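Local coordinates for Mll8374 protein (Mesorhizobium loti, PDB 3B5E), which probably hydrolyses carboxylic ester bonds as a serine carboxylesterase of the alpha/beta-hydrolase fold, at residues Ala140-Met145 / His199-Pro204; Ile163-Ala168 / Ala192-Ser197; Ala113-Tyr118 / Gly134-Ala139. All blocks are in the same frame, centred on the assembly; numbering follows the deposited sequence. Where two conformers were deposited one is given.

Contact 1: Ala140-Met145 / His199-Pro204; sequences ALLRPM and HDIGDP. With EDO (1,2-ethanediol), chain F; EDO (1,2-ethanediol), chain I.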
loop_
_atom_site.group_PDB
_atom_site.type_symbol
_atom_site.label_atom_id
_atom_site.label_comp_id
_atom_site.label_asym_id
_atom_site.label_seq_id
_atom_site.Cartn_x
_atom_site.Cartn_y
_atom_site.Cartn_z
ATOM N N ALA A 140 -1.522 2.133 5.282
ATOM C CA ALA A 140 -0.856 1.177 6.178
ATOM C C ALA A 140 0.321 0.614 5.386
ATOM O O ALA A 140 0.129 -0.066 4.356
ATOM C CB ALA A 140 -1.779 0.076 6.618
ATOM N N LEU A 141 1.534 0.930 5.863
ATOM C CA LEU A 141 2.752 0.669 5.140
ATOM C C LEU A 141 3.558 -0.378 5.915
ATOM O O LEU A 141 4.121 -0.084 6.978
ATOM C CB LEU A 141 3.596 1.955 4.995
ATOM C CG LEU A 141 2.914 3.195 4.384
ATOM C CD1 LEU A 141 3.884 4.358 4.308
ATOM C CD2 LEU A 141 2.316 2.943 3.009
ATOM N N LEU A 142 3.626 -1.587 5.375
ATOM C CA LEU A 142 4.282 -2.701 6.064
ATOM C C LEU A 142 5.680 -2.872 5.472
ATOM O O LEU A 142 5.818 -3.099 4.265
ATOM C CB LEU A 142 3.474 -3.976 5.916
ATOM C CG LEU A 142 2.019 -3.914 6.389
ATOM C CD1 LEU A 142 1.370 -5.303 6.274
ATOM C CD2 LEU A 142 1.912 -3.332 7.801
ATOM N N ARG A 143 6.698 -2.731 6.323
ATOM C CA ARG A 143 8.118 -2.809 5.932
ATOM C C ARG A 143 8.511 -1.873 4.767
ATOM O O ARG A 143 9.108 -2.318 3.795
ATOM C CB ARG A 143 8.542 -4.235 5.635
ATOM C CG ARG A 143 7.993 -5.291 6.569
ATOM C CD ARG A 143 8.536 -5.165 7.997
ATOM N NE ARG A 143 8.030 -6.310 8.738
ATOM C CZ ARG A 143 6.817 -6.380 9.270
ATOM N NH1 ARG A 143 5.989 -5.341 9.274
ATOM N NH2 ARG A 143 6.432 -7.497 9.845
ATOM N N PRO A 144 8.189 -0.556 4.867
ATOM C CA PRO A 144 8.481 0.396 3.819
ATOM C C PRO A 144 9.874 1.029 3.951
ATOM O O PRO A 144 10.549 0.836 4.940
ATOM C CB PRO A 144 7.431 1.479 4.060
ATOM C CG PRO A 144 7.362 1.485 5.601
ATOM C CD PRO A 144 7.494 0.083 6.006
HETATM N N MSE A 145 10.267 1.779 2.934
HETATM C CA MSE A 145 11.472 2.591 2.934
HETATM C C MSE A 145 11.252 3.768 2.001
HETATM O O MSE A 145 10.362 3.718 1.175
HETATM C CB MSE A 145 12.702 1.766 2.501
HETATM C CG MSE A 145 12.727 1.353 1.039
HETATM SE SE MSE A 145 14.391 0.494 0.586
HETATM C CE MSE A 145 15.609 2.014 0.750
ATOM N N HIS A 199 11.436 -9.172 8.026
ATOM C CA HIS A 199 10.797 -8.608 6.831
ATOM C C HIS A 199 9.461 -9.288 6.457
ATOM O O HIS A 199 8.664 -8.695 5.760
ATOM C CB HIS A 199 11.756 -8.644 5.650
ATOM C CG HIS A 199 11.318 -7.775 4.526
ATOM N ND1 HIS A 199 11.330 -6.402 4.606
ATOM C CD2 HIS A 199 10.833 -8.081 3.297
ATOM C CE1 HIS A 199 10.885 -5.894 3.471
ATOM N NE2 HIS A 199 10.555 -6.893 2.669
ATOM N N ASP A 200 9.218 -10.495 6.949
ATOM C CA ASP A 200 7.970 -11.180 6.691
ATOM C C ASP A 200 6.851 -10.529 7.500
ATOM O O ASP A 200 7.082 -9.975 8.578
ATOM C CB ASP A 200 8.028 -12.661 7.092
ATOM C CG ASP A 200 8.789 -13.541 6.085
ATOM O OD1 ASP A 200 9.250 -13.055 5.016
ATOM O OD2 ASP A 200 8.916 -14.765 6.378
ATOM N N ILE A 201 5.633 -10.657 6.986
ATOM C CA ILE A 201 4.476 -10.095 7.636
ATOM C C ILE A 201 3.522 -11.197 8.026
ATOM O O ILE A 201 3.587 -12.321 7.518
ATOM C CB ILE A 201 3.767 -9.030 6.758
ATOM C CG1 ILE A 201 3.398 -9.601 5.376
ATOM C CG2 ILE A 201 4.646 -7.740 6.652
ATOM C CD1 ILE A 201 2.418 -8.727 4.601
ATOM N N GLY A 202 2.625 -10.884 8.941
ATOM C CA GLY A 202 1.777 -11.927 9.519
ATOM C C GLY A 202 0.758 -11.414 10.506
ATOM O O GLY A 202 0.380 -10.269 10.480
ATOM N N ASP A 203 0.338 -12.278 11.411
ATOM C CA ASP A 203 -0.684 -11.906 12.388
ATOM C C ASP A 203 -0.392 -10.700 13.273
ATOM O O ASP A 203 -1.312 -9.917 13.544
ATOM C CB ASP A 203 -1.031 -13.100 13.280
ATOM C CG ASP A 203 -1.651 -14.284 12.492
ATOM O OD1 ASP A 203 -2.446 -14.032 11.528
ATOM O OD2 ASP A 203 -1.309 -15.461 12.864
ATOM N N PRO A 204 0.866 -10.535 13.737
ATOM C CA PRO A 204 1.167 -9.304 14.475
ATOM C C PRO A 204 0.875 -8.019 13.691
ATOM O O PRO A 204 0.440 -7.030 14.283
ATOM C CB PRO A 204 2.680 -9.411 14.772
ATOM C CG PRO A 204 2.976 -10.866 14.675
ATOM C CD PRO A 204 2.052 -11.403 13.615
HETATM C C1 EDO F . 11.812 -12.535 7.523
HETATM O O1 EDO F . 10.974 -12.364 8.706
HETATM C C2 EDO F . 13.310 -12.262 7.730
HETATM O O2 EDO F . 13.646 -10.866 7.613
HETATM C C1 EDO I . 11.840 -2.486 -0.217
HETATM O O1 EDO I . 10.822 -3.213 -0.882
HETATM C C2 EDO I . 11.574 -2.469 1.282
HETATM O O2 EDO I . 10.615 -1.475 1.707
#
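Arg143, in the loop that follows strand 138-142, reaches His199, Asp200 and Ile201 on the histidine loop of what looks like an alpha/beta-hydrolase active site. His199 comes first: ND1 is hydrogen-bonded to Asp169 OD2 and NE2 to Ser119 OG, the geometry of a catalytic triad, consistent with His199 being the general base. Its CG is anti to the backbone N (chi1 -165°), and CE1 of the imidazole lies 3.6 Å from Arg143 CB; the guanidinium and imidazole planes stand 88° apart. The carbonyl O of His199 accepts a bond from Tyr118 OH and also touches Arg143 CG. One ethanediol, probably from the crystallisation liquor, takes the N-H of both His199 and Asp200, with His199 N 2.8 Å from its O2. Asp200 then offers its carbonyl O to Arg143 NH2 at 2.9 Å, a weak bond because the angle at hydrogen is 127°. NE has its strongest partner in Gly198 O, and NH1 is shared by a salt bridge to Asp205 and a hydrogen bond to Ile164 O. Replacing Arg143 by an alanine would probably leave the Asp205 carboxylate without its cationic mate and the Gly198 carbonyl without its NE donor, so that the histidine loop is held less firmly. Ile201 follows, its CG2 lying 3.5 Å above one face of the guanidinium, offset toward the rim. The same isoleucine crosses Leu142 at about a right angle, and its CD1 meets Leu142 CD1 at 4.0 Å.

Contact 2: Ile163-Ala168 / Ala192-Ser197; sequences IIAGAA and ARIIPS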
loop_
_atom_site.group_PDB
_atom_site.type_symbol
_atom_site.label_atom_id
_atom_site.label_comp_id
_atom_site.label_asym_id
_atom_site.label_seq_id
_atom_site.Cartn_x
_atom_site.Cartn_y
_atom_site.Cartn_z
ATOM N N ILE A 163 2.955 2.838 9.909
ATOM C CA ILE A 163 4.168 2.156 9.450
ATOM C C ILE A 163 4.463 1.034 10.425
ATOM O O ILE A 163 4.412 1.247 11.670
ATOM C CB ILE A 163 5.382 3.143 9.363
ATOM C CG1 ILE A 163 5.146 4.186 8.265
ATOM C CG2 ILE A 163 6.701 2.364 9.193
ATOM C CD1 ILE A 163 6.111 5.367 8.341
ATOM N N ILE A 164 4.695 -0.181 9.908
ATOM C CA ILE A 164 5.156 -1.268 10.757
ATOM C C ILE A 164 6.483 -1.799 10.260
ATOM O O ILE A 164 6.568 -2.353 9.154
ATOM C CB ILE A 164 4.173 -2.413 10.829
ATOM C CG1 ILE A 164 2.764 -1.903 11.122
ATOM C CG2 ILE A 164 4.655 -3.452 11.911
ATOM C CD1 ILE A 164 1.756 -3.020 11.372
ATOM N N ALA A 165 7.518 -1.561 11.070
ATOM C CA ALA A 165 8.886 -1.981 10.837
ATOM C C ALA A 165 9.139 -3.266 11.572
ATOM O O ALA A 165 8.608 -3.526 12.654
ATOM C CB ALA A 165 9.878 -0.916 11.331
ATOM N N GLY A 166 10.049 -4.056 11.017
ATOM C CA GLY A 166 10.447 -5.265 11.701
ATOM C C GLY A 166 11.787 -5.093 12.406
ATOM O O GLY A 166 12.767 -4.740 11.789
ATOM N N ALA A 167 11.851 -5.401 13.701
ATOM C CA ALA A 167 13.131 -5.291 14.487
ATOM C C ALA A 167 14.206 -6.189 13.915
ATOM O O ALA A 167 15.393 -5.863 13.964
ATOM C CB ALA A 167 12.895 -5.703 15.999
ATOM N N ALA A 168 13.776 -7.326 13.367
ATOM C CA ALA A 168 14.661 -8.359 12.835
ATOM C C ALA A 168 14.873 -8.179 11.329
ATOM O O ALA A 168 15.493 -9.015 10.683
ATOM C CB ALA A 168 14.086 -9.748 13.138
ATOM N N ALA A 192 4.050 4.972 13.840
ATOM C CA ALA A 192 5.082 4.004 13.444
ATOM C C ALA A 192 5.434 3.050 14.599
ATOM O O ALA A 192 5.627 3.492 15.760
ATOM C CB ALA A 192 6.334 4.723 12.940
ATOM N N ARG A 193 5.421 1.755 14.264
ATOM C CA ARG A 193 5.669 0.650 15.199
ATOM C C ARG A 193 6.890 -0.133 14.766
ATOM O O ARG A 193 7.196 -0.227 13.569
ATOM C CB ARG A 193 4.488 -0.348 15.257
ATOM C CG ARG A 193 3.146 0.266 15.397
ATOM C CD ARG A 193 2.982 1.028 16.684
ATOM N NE ARG A 193 1.671 1.647 16.746
ATOM C CZ ARG A 193 0.584 1.035 17.214
ATOM N NH1 ARG A 193 0.643 -0.168 17.753
ATOM N NH2 ARG A 193 -0.577 1.663 17.183
ATOM N N ILE A 194 7.583 -0.695 15.749
ATOM C CA ILE A 194 8.606 -1.721 15.520
ATOM C C ILE A 194 8.133 -2.956 16.253
ATOM O O ILE A 194 7.846 -2.863 17.452
ATOM C CB ILE A 194 10.001 -1.339 16.074
ATOM C CG1 ILE A 194 10.557 -0.055 15.449
ATOM C CG2 ILE A 194 10.994 -2.505 15.870
ATOM C CD1 ILE A 194 11.728 0.622 16.256
ATOM N N ILE A 195 8.051 -4.097 15.553
ATOM C CA ILE A 195 7.602 -5.362 16.139
ATOM C C ILE A 195 8.777 -6.327 16.058
ATOM O O ILE A 195 9.749 -6.033 15.359
ATOM C CB ILE A 195 6.276 -5.902 15.474
ATOM C CG1 ILE A 195 6.411 -6.166 13.960
ATOM C CG2 ILE A 195 5.090 -4.947 15.753
ATOM C CD1 ILE A 195 5.218 -7.050 13.342
ATOM N N PRO A 196 8.758 -7.414 16.829
ATOM C CA PRO A 196 9.919 -8.337 16.813
ATOM C C PRO A 196 10.178 -9.079 15.497
ATOM O O PRO A 196 11.264 -9.634 15.314
ATOM C CB PRO A 196 9.609 -9.324 17.953
ATOM C CG PRO A 196 8.606 -8.564 18.834
ATOM C CD PRO A 196 7.789 -7.758 17.886
ATOM N N SER A 197 9.202 -9.060 14.602
ATOM C CA SER A 197 9.301 -9.713 13.291
ATOM C C SER A 197 10.435 -9.210 12.419
ATOM O O SER A 197 11.001 -8.121 12.628
ATOM C CB SER A 197 7.966 -9.559 12.533
ATOM O OG SER A 197 6.983 -10.203 13.278
#
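Ile163 and Ala192 begin a run of parallel bridges that pairs strand 160-166 with strand 189-195, the outermost strand at this end of the sheet; helix 176-185 connects the two in a beta-alpha-beta unit. The segment axes pass 4.6 Å apart at -26°, the twist expected of a parallel sheet. Backbone hydrogen bonds form a ladder in which Arg193 gives its N-H to Ile163 O and takes that of Ala165 on its own O, after which Ile195 does the same with Ala165 and Ala167. The last of these, Ala167 N to Ile195 O at 2.8 Å, runs almost straight out from the carbonyl, with a C=O...N angle of 177°. Ala168 N reaches Ser197 O at 3.0 Å, from above the carbonyl plane, one more backbone bond after Ala167 N. Weaker CA-H...O contacts accompany the ladder, Ala192 CA approaching Ile163 O to 3.3 Å. Apolar contacts lie on both faces. On the face toward helix 203-214, Ile164 CG2 meets Ile195 CG1 at 3.8 Å; CG1 of Ile195 sits between the backbone N and the carbonyl carbon (chi1 60°), from where it also touches Ala165 O. Ile208 of that helix covers both isoleucines. On the face carrying Ile163, Ala165, Ala192 and Ile194, the first three meet helix 176-185, Ile163 CB also resting against Ala192 CB. Steric fit is tight at Gly166: its CA is 3.1 Å from Ser197 O, and a CB would collide with that oxygen. Farther out, Ala167 CB packs on Ile194 CG2 at 3.7 Å.

Contact 3: Ala113-Tyr118 / Gly134-Ala139; sequences ATFLGY and GIVRLA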
loop_
_atom_site.group_PDB
_atom_site.type_symbol
_atom_site.label_atom_id
_atom_site.label_comp_id
_atom_site.label_asym_id
_atom_site.label_seq_id
_atom_site.Cartn_x
_atom_site.Cartn_y
_atom_site.Cartn_z
ATOM N N ALA A 113 -11.582 4.546 2.450
ATOM C CA ALA A 113 -10.653 3.591 1.880
ATOM C C ALA A 113 -9.299 3.691 2.590
ATOM O O ALA A 113 -8.896 4.777 2.983
ATOM C CB ALA A 113 -10.496 3.855 0.421
ATOM N N THR A 114 -8.638 2.546 2.761
ATOM C CA THR A 114 -7.268 2.432 3.264
ATOM C C THR A 114 -6.438 1.778 2.195
ATOM O O THR A 114 -6.892 0.833 1.542
ATOM C CB THR A 114 -7.157 1.559 4.529
ATOM O OG1 THR A 114 -7.989 2.114 5.545
ATOM C CG2 THR A 114 -5.659 1.461 5.053
ATOM N N PHE A 115 -5.235 2.309 2.012
ATOM C CA PHE A 115 -4.268 1.746 1.095
ATOM C C PHE A 115 -3.263 0.951 1.940
ATOM O O PHE A 115 -2.533 1.529 2.714
ATOM C CB PHE A 115 -3.628 2.843 0.256
ATOM C CG PHE A 115 -4.563 3.430 -0.752
ATOM C CD1 PHE A 115 -5.601 4.270 -0.361
ATOM C CD2 PHE A 115 -4.439 3.104 -2.108
ATOM C CE1 PHE A 115 -6.489 4.796 -1.305
ATOM C CE2 PHE A 115 -5.329 3.612 -3.042
ATOM C CZ PHE A 115 -6.355 4.461 -2.638
ATOM N N LEU A 116 -3.267 -0.370 1.764
ATOM C CA LEU A 116 -2.414 -1.311 2.510
ATOM C C LEU A 116 -1.382 -1.940 1.566
ATOM O O LEU A 116 -1.739 -2.755 0.705
ATOM C CB LEU A 116 -3.281 -2.391 3.188
ATOM C CG LEU A 116 -2.593 -3.594 3.883
ATOM C CD1 LEU A 116 -1.832 -3.151 5.168
ATOM C CD2 LEU A 116 -3.565 -4.750 4.177
ATOM N N GLY A 117 -0.102 -1.578 1.755
ATOM C CA GLY A 117 0.997 -2.083 0.941
ATOM C C GLY A 117 2.014 -2.822 1.784
ATOM O O GLY A 117 2.238 -2.511 2.966
ATOM N N TYR A 118 2.615 -3.815 1.168
ATOM C CA TYR A 118 3.746 -4.544 1.720
ATOM C C TYR A 118 4.986 -4.332 0.885
ATOM O O TYR A 118 5.006 -4.645 -0.322
ATOM C CB TYR A 118 3.417 -6.019 1.806
ATOM C CG TYR A 118 4.577 -6.915 2.222
ATOM C CD1 TYR A 118 5.400 -6.583 3.291
ATOM C CD2 TYR A 118 4.824 -8.117 1.541
ATOM C CE1 TYR A 118 6.437 -7.407 3.672
ATOM C CE2 TYR A 118 5.851 -8.941 1.900
ATOM C CZ TYR A 118 6.688 -8.572 2.952
ATOM O OH TYR A 118 7.703 -9.413 3.333
ATOM N N GLY A 134 -4.581 13.984 -2.768
ATOM C CA GLY A 134 -6.007 14.021 -2.902
ATOM C C GLY A 134 -6.646 12.673 -3.141
ATOM O O GLY A 134 -7.848 12.609 -3.345
ATOM N N ILE A 135 -5.856 11.609 -3.151
ATOM C CA ILE A 135 -6.377 10.258 -3.345
ATOM C C ILE A 135 -6.371 9.454 -2.032
ATOM O O ILE A 135 -7.417 8.939 -1.606
ATOM C CB ILE A 135 -5.574 9.498 -4.403
ATOM C CG1 ILE A 135 -5.723 10.209 -5.752
ATOM C CG2 ILE A 135 -6.048 8.042 -4.489
ATOM C CD1 ILE A 135 -4.833 9.687 -6.804
ATOM N N VAL A 136 -5.196 9.367 -1.407
ATOM C CA VAL A 136 -5.017 8.616 -0.173
ATOM C C VAL A 136 -5.403 9.449 1.055
ATOM O O VAL A 136 -4.972 10.596 1.193
ATOM C CB VAL A 136 -3.581 8.076 -0.077
ATOM C CG1 VAL A 136 -3.389 7.239 1.206
ATOM C CG2 VAL A 136 -3.246 7.241 -1.319
ATOM N N ARG A 137 -6.258 8.871 1.910
ATOM C CA ARG A 137 -6.598 9.418 3.236
ATOM C C ARG A 137 -6.035 8.588 4.402
ATOM O O ARG A 137 -5.795 9.119 5.476
ATOM C CB ARG A 137 -8.116 9.486 3.439
ATOM C CG ARG A 137 -8.825 10.637 2.732
ATOM C CD ARG A 137 -9.028 10.378 1.227
ATOM N NE ARG A 137 -10.223 11.048 0.682
ATOM C CZ ARG A 137 -10.521 11.141 -0.620
ATOM N NH1 ARG A 137 -9.704 10.640 -1.544
ATOM N NH2 ARG A 137 -11.641 11.754 -1.009
ATOM N N LEU A 138 -5.848 7.296 4.161
ATOM C CA LEU A 138 -5.416 6.327 5.164
ATOM C C LEU A 138 -4.475 5.349 4.483
ATOM O O LEU A 138 -4.826 4.783 3.449
ATOM C CB LEU A 138 -6.611 5.548 5.730
ATOM C CG LEU A 138 -7.688 6.231 6.595
ATOM C CD1 LEU A 138 -8.738 5.203 7.040
ATOM C CD2 LEU A 138 -7.070 6.919 7.806
ATOM N N ALA A 139 -3.274 5.178 5.035
ATOM C CA ALA A 139 -2.282 4.278 4.462
ATOM C C ALA A 139 -1.674 3.416 5.563
ATOM O O ALA A 139 -1.348 3.921 6.633
ATOM C CB ALA A 139 -1.177 5.043 3.772
HETATM O O HOH W 1 -7.519 6.508 1.536
#
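Phe115 pairs with Ala139 in a parallel bridge between strands 113-118 and 138-142, the beta-alpha-beta unit whose connecting helix 120-131 would follow the nucleophile elbow of an alpha/beta-hydrolase. The side chain starts from a hydrogen-bonded backbone: Phe115 N donates to Leu138 O at 2.9 Å with a nearly straight N-H...O angle of 170°. CB lies 3.9 Å from that same oxygen. CG is anti to the carbonyl carbon (chi1 -71°) and meets Val136 CG2. CD1 has neighbours on two sides, for Val136 CG2 lies over one face while Leu138 O stands at the edge, near the ring plane. The methyl makes a CH-pi contact, 4.0 Å from the ring centroid and 14° off the normal. CE1 also meets Val136 CG2, and at the tip CZ touches Ile135 CG2 at 4.0 Å. Around the pair, Phe34 stacks with the ring, and Phe95 and Thr99 of helix 85-106 add further cover, so the phenyl group is buried where sheet and helices meet. Alongside, Leu138 crosses Thr114 at a slant, CD1 lying 3.5 Å from OG1. Where the strands part before the bridge, a water takes over from direct pairing: it donates to Ala113 O at 2.6 Å and accepts the N-H of Arg137 at 2.7 Å.

All three contacts reach one sheet, in which strands 113-118, 138-142, 160-166 and 189-195 lie side by side. Contacts 1 and 3 both use strand 138-142; their centres are about 15 Å apart, and Ala140 N joins them by a probable hydrogen bond of 2.8 Å to Phe115 O. Contact 2 lies nearer contact 1, centre to centre about 7 Å, and Arg143 N reaches Ile164 O at 2.9 Å. Contacts 2 and 3 do not touch, their nearest atoms about 6 Å apart. The probable triad of Ser119, Asp169 and His199 draws on loops after these strands: contact 3 precedes the serine, contact 2 flanks the aspartate, and contact 1 holds the histidine.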